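Local coordinates for tRNA-splicing endonuclease (Sulfolobus tokodaii, PDB 2CV8), which probably removes introns from precursor tRNAs by cutting at both splice sites, leaving 2',3'-cyclic phosphate and 5'-hydroxyl ends, at residues D17-Y22 / S38-N43; K29-S34 / N43-L48; G101-S106 / Y117-G122. All blocks are in the same frame, centred on the assembly; numbering follows the deposited sequence.

Interaction 1: D17-Y22 / S38-N43; sequences DARLIY and SAEEIN
Helix 15-25, through its residues 17-22, lies against the loop 38-43, whose backbone makes a short 3-10 turn at Ala39 and Glu40; the two segments come nearest at Arg19 and Ala39, with CA atoms 5.0 Å apart. Arg19 and Tyr22, one helical turn apart, carry the contact. The Arg19 side chain is extended from CG to NE and runs along the loop, its CG passing Ala39 O. Its guanidinium then grips a single atom side-on: NE donates to Ile42 O at 2.6 Å and NH2 to the same Ile42 O at 2.8 Å. NE lies in the plane of that carbonyl, whereas NH2 sits 40° above it. Glu40 O lies over one guanidinium face, nearer its outer atoms than its centre. Glu40, bent at chi2, brings OE1 to 3.9 Å from Arg19 NH1, a long salt bridge in which no N-H points at the oxygen. Tyr22 holds CG anti to its backbone N (chi1 -172°), turning the ring to the loop. Ile42 CD1 sits over the ring face, 3.7 Å from the Tyr22 centroid, as a CH-pi contact, while Ala39 CB touches the ring edge near CD2. Tyr22 OH is hydrogen-bonded to Pro36 O, just ahead of residues 38-43. Loop and helix are joined by the Tyr22 ring contacts and by Arg19's grip on Ile42 O, which fixes the guanidinium; Glu40 adds only undirected attraction.

Interaction 2: K29-S34 / N43-L48; sequences KPIGIS and NSELIL
Ile31 sends its side chain across to the opposing segment. CB stands 3.9 Å from Ser44 OG. CG1, anti to the carbonyl carbon (chi1 -60°), lies beside the carbonyl O of Glu45 and against Ile47 CD1. At the tip, CD1 settles between two side chains, next to CG of the bent Glu45 chain and 3.5 Å from Ile47 CD1; the Ile31 and Ile47 side chains cross obliquely. The backbone supporting this is the antiparallel pairing of strand 29-30, an outermost strand of the mixed N-terminal-domain sheet within this chain, with strand 46-49. Lys29 and Ile47 form the hydrogen-bonded pair: Lys29 N donates to Ile47 O and Ile47 N returns a bond to Lys29 O, each at 2.9 Å. Pro30 and Leu46 are the non-hydrogen-bonded pair, and their side chains run alongside each other in one direction, with Pro30 CG 3.9 Å from Leu46 CD2. That face turns toward helix 15-25, where Leu46 touches Ala18. Beyond the strand, Ile31 N reaches Glu45 O at 3.3 Å, nearly along the C=O axis. Ser44 OG occupies the crowded position between its backbone N and carbonyl carbon (chi1 57°), from which it donates to a lone pair of Ile31 O at 2.6 Å. The Lys29 chain stays extended to CE and turns only at its last torsion, NZ bonding Ile33 O at 2.5 Å.

Interaction 3: G101-S106 / Y117-G122; sequences GYVVRS and YTIGPG
The predicted active-site residue Tyr117 is held here at the edge of the catalytic domain's mixed sheet, where strand 103-106 pairs antiparallel with the end of strand 114-117. The domain belongs to the PDDEXK nuclease clan. Tyr117 is one of three residues predicted to be catalytic: its side chain lies about 6 Å from that of Lys156, while the neighbouring Thr118 touches His125. Val103 and Tyr117 form a hydrogen-bonded pair, CA atoms 5.0 Å apart. Val103 N donates to Tyr117 O at 2.9 Å, almost straight at 175°, and Tyr117 N donates to Val103 O at 2.8 Å with a more bent 156°. Both donors lie in the plane of the carbonyl they reach, so this reciprocal pair fixes the backbone from which the Tyr117 side chain springs. The two side chains stand on one face of the sheet, with Val103 CB 4.2 Å from Tyr117 CB. Tyr117 places CG anti to its carbonyl carbon (chi1 -64°), which carries the ring past Val103 O, in plane at its edge. Arg105 adds its aliphatic part to the same face: CG meets Tyr117 CE1, then the chain bends at chi2 and chi3 and leads away, and NH2 bonds Gly28 O of the N-terminal domain. Ile119, two residues beyond Tyr117, crosses the Val103 side chain at about a right angle. Gly101, with positive phi, ends helix 87-99 in a Schellman motif and hands the chain on to Tyr102. The Tyr102 and Thr118 side chains run alongside each other in one direction, and the Tyr102 hydroxyl makes a weak hydrogen bond to Met180 O of the second subunit. Tyr102 CD2 and CE2 each lie 4.0 Å from Thr118 OG1.

In the fold
Interactions 1 and 2 form one continuous unit of the N-terminal domain, their centres 9 Å apart. Their segments alternate along the chain and share Asn43, so helix 15-25 and strand 29-30 each meet part of the run leading from the 38-43 loop into strand 46-49. Direct packing joins them: Ile42 CD1 to Pro30 CG, and Ala18 CB to Leu46 CB, both 3.5 Å. Interaction 3 follows in series, in the catalytic domain, with its centre 16 Å from interaction 1 and 19 Å from interaction 2. Tyr22 CE1 approaches Arg105 NH2, placing the helix of interaction 1 at the interface between the domains, with the Tyr22 side chain about 10 Å from that of Tyr117.

Interaction 1: D17-Y22 / S38-N43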
# COMPACT_ATOMS: atom_id res chain seq x y z
N ASP B 17 -2.31 -39.02 -10.89
CA ASP B 17 -1.37 -38.18 -10.15
C ASP B 17 -1.86 -36.74 -10.18
O ASP B 17 -1.87 -36.05 -9.16
CB ASP B 17 0.02 -38.26 -10.78
CG ASP B 17 0.70 -39.59 -10.52
OD1 ASP B 17 0.02 -40.63 -10.58
OD2 ASP B 17 1.93 -39.59 -10.27
N ALA B 18 -2.28 -36.31 -11.37
CA ALA B 18 -2.80 -34.96 -11.56
C ALA B 18 -3.97 -34.71 -10.61
O ALA B 18 -3.90 -33.84 -9.75
CB ALA B 18 -3.25 -34.78 -13.00
N ARG B 19 -5.04 -35.48 -10.77
CA ARG B 19 -6.23 -35.34 -9.92
C ARG B 19 -5.92 -35.40 -8.42
O ARG B 19 -6.63 -34.78 -7.63
CB ARG B 19 -7.25 -36.43 -10.26
CG ARG B 19 -7.94 -36.22 -11.59
CD ARG B 19 -8.88 -37.36 -11.91
NE ARG B 19 -9.66 -37.09 -13.11
CZ ARG B 19 -10.53 -37.95 -13.64
NH1 ARG B 19 -10.71 -39.14 -13.08
NH2 ARG B 19 -11.21 -37.62 -14.73
N LEU B 20 -4.89 -36.15 -8.04
CA LEU B 20 -4.51 -36.27 -6.64
C LEU B 20 -3.83 -34.99 -6.16
O LEU B 20 -4.21 -34.41 -5.13
CB LEU B 20 -3.58 -37.46 -6.43
CG LEU B 20 -4.17 -38.83 -6.80
CD1 LEU B 20 -3.18 -39.92 -6.47
CD2 LEU B 20 -5.48 -39.05 -6.05
N ILE B 21 -2.84 -34.54 -6.92
CA ILE B 21 -2.10 -33.32 -6.60
C ILE B 21 -3.07 -32.13 -6.51
O ILE B 21 -2.89 -31.22 -5.71
CB ILE B 21 -1.03 -33.03 -7.67
CG1 ILE B 21 -0.01 -34.18 -7.71
CG2 ILE B 21 -0.32 -31.72 -7.36
CD1 ILE B 21 0.99 -34.12 -8.84
N TYR B 22 -4.10 -32.15 -7.35
CA TYR B 22 -5.07 -31.07 -7.37
C TYR B 22 -6.00 -31.20 -6.18
O TYR B 22 -6.38 -30.21 -5.56
CB TYR B 22 -5.89 -31.12 -8.66
CG TYR B 22 -6.79 -29.93 -8.85
CD1 TYR B 22 -6.26 -28.68 -9.19
CD2 TYR B 22 -8.16 -30.04 -8.66
CE1 TYR B 22 -7.09 -27.57 -9.34
CE2 TYR B 22 -9.00 -28.93 -8.81
CZ TYR B 22 -8.45 -27.70 -9.15
OH TYR B 22 -9.29 -26.62 -9.31
N SER B 38 -14.19 -29.63 -9.13
CA SER B 38 -13.57 -30.76 -8.43
C SER B 38 -12.48 -31.38 -9.30
O SER B 38 -12.43 -31.14 -10.51
CB SER B 38 -14.61 -31.82 -8.09
OG SER B 38 -15.30 -32.25 -9.26
N ALA B 39 -11.61 -32.18 -8.69
CA ALA B 39 -10.55 -32.84 -9.43
C ALA B 39 -11.20 -33.90 -10.31
O ALA B 39 -10.60 -34.46 -11.23
CB ALA B 39 -9.57 -33.49 -8.47
N GLU B 40 -12.47 -34.15 -10.01
CA GLU B 40 -13.27 -35.13 -10.70
C GLU B 40 -13.44 -34.76 -12.18
O GLU B 40 -13.51 -35.63 -13.04
CB GLU B 40 -14.61 -35.23 -9.98
CG GLU B 40 -15.36 -36.53 -10.16
CD GLU B 40 -14.48 -37.74 -10.06
OE1 GLU B 40 -13.83 -38.08 -11.07
OE2 GLU B 40 -14.44 -38.36 -8.97
N GLU B 41 -13.48 -33.47 -12.48
CA GLU B 41 -13.65 -33.04 -13.87
C GLU B 41 -12.34 -32.75 -14.62
O GLU B 41 -12.36 -32.12 -15.67
CB GLU B 41 -14.60 -31.83 -13.94
CG GLU B 41 -14.35 -30.73 -12.92
CD GLU B 41 -15.49 -29.71 -12.85
OE1 GLU B 41 -15.78 -29.07 -13.89
OE2 GLU B 41 -16.10 -29.57 -11.77
N ILE B 42 -11.22 -33.23 -14.08
CA ILE B 42 -9.92 -33.03 -14.71
C ILE B 42 -9.57 -34.23 -15.59
O ILE B 42 -9.54 -35.37 -15.11
CB ILE B 42 -8.78 -32.84 -13.65
CG1 ILE B 42 -8.99 -31.55 -12.87
CG2 ILE B 42 -7.41 -32.83 -14.34
CD1 ILE B 42 -7.97 -31.31 -11.76
N ASN B 43 -9.30 -33.98 -16.86
CA ASN B 43 -8.95 -35.05 -17.80
C ASN B 43 -7.73 -34.71 -18.61
O ASN B 43 -7.34 -35.47 -19.50
CB ASN B 43 -10.11 -35.33 -18.75
CG ASN B 43 -11.31 -35.90 -18.05
OD1 ASN B 43 -12.09 -35.17 -17.43
ND2 ASN B 43 -11.46 -37.22 -18.12

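Interaction 2: K29-S34 / N43-L48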
# COMPACT_ATOMS: atom_id res chain seq x y z
N LYS B 29 -3.15 -25.99 -12.65
CA LYS B 29 -4.30 -25.78 -13.51
C LYS B 29 -4.29 -26.81 -14.64
O LYS B 29 -3.27 -27.04 -15.27
CB LYS B 29 -4.24 -24.37 -14.09
CG LYS B 29 -5.38 -24.02 -15.03
CD LYS B 29 -5.23 -22.60 -15.57
CE LYS B 29 -6.30 -22.27 -16.60
NZ LYS B 29 -6.21 -23.14 -17.80
N PRO B 30 -5.43 -27.46 -14.89
CA PRO B 30 -5.47 -28.44 -15.98
C PRO B 30 -5.49 -27.71 -17.31
O PRO B 30 -6.00 -26.59 -17.41
CB PRO B 30 -6.76 -29.20 -15.71
CG PRO B 30 -6.93 -29.09 -14.24
CD PRO B 30 -6.59 -27.64 -14.00
N ILE B 31 -4.90 -28.34 -18.32
CA ILE B 31 -4.82 -27.79 -19.67
C ILE B 31 -6.18 -27.77 -20.37
O ILE B 31 -6.82 -28.82 -20.50
CB ILE B 31 -3.86 -28.63 -20.54
CG1 ILE B 31 -2.45 -28.62 -19.92
CG2 ILE B 31 -3.86 -28.13 -21.98
CD1 ILE B 31 -1.36 -29.08 -20.88
N GLY B 32 -6.63 -26.60 -20.81
CA GLY B 32 -7.91 -26.52 -21.50
C GLY B 32 -9.07 -26.05 -20.64
O GLY B 32 -10.02 -25.46 -21.16
N ILE B 33 -9.02 -26.34 -19.34
CA ILE B 33 -10.06 -25.91 -18.40
C ILE B 33 -9.49 -24.69 -17.68
O ILE B 33 -8.28 -24.54 -17.59
CB ILE B 33 -10.35 -26.95 -17.32
CG1 ILE B 33 -10.23 -28.36 -17.87
CG2 ILE B 33 -11.75 -26.72 -16.76
CD1 ILE B 33 -10.51 -29.42 -16.83
N SER B 34 -10.36 -23.84 -17.15
CA SER B 34 -9.88 -22.68 -16.42
C SER B 34 -9.69 -23.06 -14.96
O SER B 34 -8.58 -23.04 -14.43
CB SER B 34 -10.88 -21.53 -16.55
OG SER B 34 -10.99 -21.13 -17.90
N ASN B 43 -9.30 -33.98 -16.86
CA ASN B 43 -8.95 -35.05 -17.80
C ASN B 43 -7.73 -34.71 -18.61
O ASN B 43 -7.34 -35.47 -19.50
CB ASN B 43 -10.11 -35.33 -18.75
CG ASN B 43 -11.31 -35.90 -18.05
OD1 ASN B 43 -12.09 -35.17 -17.43
ND2 ASN B 43 -11.46 -37.22 -18.12
N SER B 44 -7.14 -33.57 -18.32
CA SER B 44 -5.96 -33.15 -19.05
C SER B 44 -4.82 -32.97 -18.06
O SER B 44 -5.06 -32.72 -16.88
CB SER B 44 -6.23 -31.86 -19.80
OG SER B 44 -6.66 -30.83 -18.93
N GLU B 45 -3.60 -33.10 -18.55
CA GLU B 45 -2.40 -32.95 -17.73
C GLU B 45 -2.46 -31.73 -16.82
O GLU B 45 -2.86 -30.66 -17.23
CB GLU B 45 -1.16 -32.88 -18.63
CG GLU B 45 -1.36 -32.20 -19.96
CD GLU B 45 -1.80 -33.16 -21.05
OE1 GLU B 45 -1.80 -32.77 -22.23
OE2 GLU B 45 -2.13 -34.31 -20.71
N LEU B 46 -2.05 -31.93 -15.58
CA LEU B 46 -2.05 -30.87 -14.59
C LEU B 46 -0.80 -30.04 -14.81
O LEU B 46 0.30 -30.58 -14.96
CB LEU B 46 -2.05 -31.50 -13.19
CG LEU B 46 -2.48 -30.75 -11.92
CD1 LEU B 46 -1.33 -29.95 -11.36
CD2 LEU B 46 -3.68 -29.86 -12.26
N ILE B 47 -0.95 -28.73 -14.86
CA ILE B 47 0.21 -27.87 -15.04
C ILE B 47 0.52 -27.05 -13.79
O ILE B 47 -0.30 -26.26 -13.32
CB ILE B 47 0.02 -26.94 -16.25
CG1 ILE B 47 0.26 -27.77 -17.52
CG2 ILE B 47 1.00 -25.77 -16.19
CD1 ILE B 47 0.45 -26.97 -18.77
N LEU B 48 1.70 -27.26 -13.23
CA LEU B 48 2.14 -26.57 -12.03
C LEU B 48 3.21 -25.54 -12.36
O LEU B 48 4.06 -25.77 -13.20
CB LEU B 48 2.72 -27.55 -11.01
CG LEU B 48 1.81 -28.57 -10.32
CD1 LEU B 48 2.67 -29.45 -9.39
CD2 LEU B 48 0.70 -27.85 -9.53

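Interaction 3: G101-S106 / Y117-G122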
# COMPACT_ATOMS: atom_id res chain seq x y z
N GLY B 101 -1.91 -22.56 5.92
CA GLY B 101 -3.18 -23.20 5.64
C GLY B 101 -4.10 -22.58 4.61
O GLY B 101 -5.17 -23.13 4.35
N TYR B 102 -3.72 -21.45 4.02
CA TYR B 102 -4.58 -20.85 3.01
C TYR B 102 -4.38 -21.62 1.70
O TYR B 102 -3.39 -22.33 1.53
CB TYR B 102 -4.21 -19.38 2.76
CG TYR B 102 -4.33 -18.44 3.94
CD1 TYR B 102 -3.36 -18.41 4.94
CD2 TYR B 102 -5.41 -17.55 4.03
CE1 TYR B 102 -3.45 -17.51 6.00
CE2 TYR B 102 -5.50 -16.64 5.09
CZ TYR B 102 -4.52 -16.62 6.07
OH TYR B 102 -4.60 -15.72 7.12
N VAL B 103 -5.35 -21.50 0.80
CA VAL B 103 -5.25 -22.12 -0.51
C VAL B 103 -4.85 -20.93 -1.38
O VAL B 103 -5.58 -19.94 -1.49
CB VAL B 103 -6.61 -22.70 -0.95
CG1 VAL B 103 -6.52 -23.29 -2.35
CG2 VAL B 103 -7.01 -23.79 0.01
N VAL B 104 -3.66 -21.01 -1.96
CA VAL B 104 -3.12 -19.94 -2.78
C VAL B 104 -3.18 -20.20 -4.28
O VAL B 104 -2.62 -21.18 -4.77
CB VAL B 104 -1.65 -19.69 -2.39
CG1 VAL B 104 -1.08 -18.50 -3.16
CG2 VAL B 104 -1.56 -19.50 -0.89
N ARG B 105 -3.84 -19.31 -5.00
CA ARG B 105 -3.96 -19.44 -6.44
C ARG B 105 -3.35 -18.21 -7.09
O ARG B 105 -2.95 -17.26 -6.41
CB ARG B 105 -5.43 -19.52 -6.85
CG ARG B 105 -6.21 -20.68 -6.26
CD ARG B 105 -6.57 -21.71 -7.33
NE ARG B 105 -5.59 -22.79 -7.39
CZ ARG B 105 -5.34 -23.51 -8.48
NH1 ARG B 105 -5.99 -23.27 -9.61
NH2 ARG B 105 -4.45 -24.50 -8.43
N SER B 106 -3.28 -18.23 -8.42
CA SER B 106 -2.74 -17.10 -9.17
C SER B 106 -3.71 -15.96 -8.94
O SER B 106 -4.91 -16.18 -8.82
CB SER B 106 -2.69 -17.44 -10.65
OG SER B 106 -2.16 -16.36 -11.41
N TYR B 117 -7.34 -17.98 -0.51
CA TYR B 117 -8.64 -18.46 -0.02
C TYR B 117 -8.59 -19.19 1.33
O TYR B 117 -7.65 -19.93 1.63
CB TYR B 117 -9.24 -19.48 -0.99
CG TYR B 117 -9.58 -18.97 -2.36
CD1 TYR B 117 -8.58 -18.67 -3.29
CD2 TYR B 117 -10.91 -18.78 -2.74
CE1 TYR B 117 -8.90 -18.19 -4.56
CE2 TYR B 117 -11.24 -18.30 -4.00
CZ TYR B 117 -10.23 -18.01 -4.90
OH TYR B 117 -10.55 -17.49 -6.13
N THR B 118 -9.65 -19.03 2.12
CA THR B 118 -9.77 -19.75 3.40
C THR B 118 -10.84 -20.80 3.11
O THR B 118 -11.98 -20.45 2.80
CB THR B 118 -10.27 -18.86 4.56
OG1 THR B 118 -9.20 -18.06 5.06
CG2 THR B 118 -10.82 -19.73 5.70
N ILE B 119 -10.49 -22.07 3.19
CA ILE B 119 -11.46 -23.13 2.92
C ILE B 119 -11.43 -24.22 3.99
O ILE B 119 -10.51 -24.28 4.81
CB ILE B 119 -11.24 -23.81 1.53
CG1 ILE B 119 -9.75 -24.10 1.32
CG2 ILE B 119 -11.74 -22.91 0.40
CD1 ILE B 119 -9.15 -25.11 2.28
N GLY B 120 -12.44 -25.08 3.97
CA GLY B 120 -12.51 -26.16 4.93
C GLY B 120 -13.60 -27.14 4.53
O GLY B 120 -14.18 -27.02 3.45
N PRO B 121 -13.91 -28.13 5.39
CA PRO B 121 -14.95 -29.10 5.08
C PRO B 121 -16.26 -28.37 4.80
O PRO B 121 -16.92 -27.89 5.72
CB PRO B 121 -15.03 -29.94 6.35
CG PRO B 121 -13.61 -29.90 6.84
CD PRO B 121 -13.25 -28.45 6.67
N GLY B 122 -16.61 -28.27 3.52
CA GLY B 122 -17.84 -27.59 3.15
C GLY B 122 -17.81 -26.12 3.51
O GLY B 122 -18.77 -25.60 4.09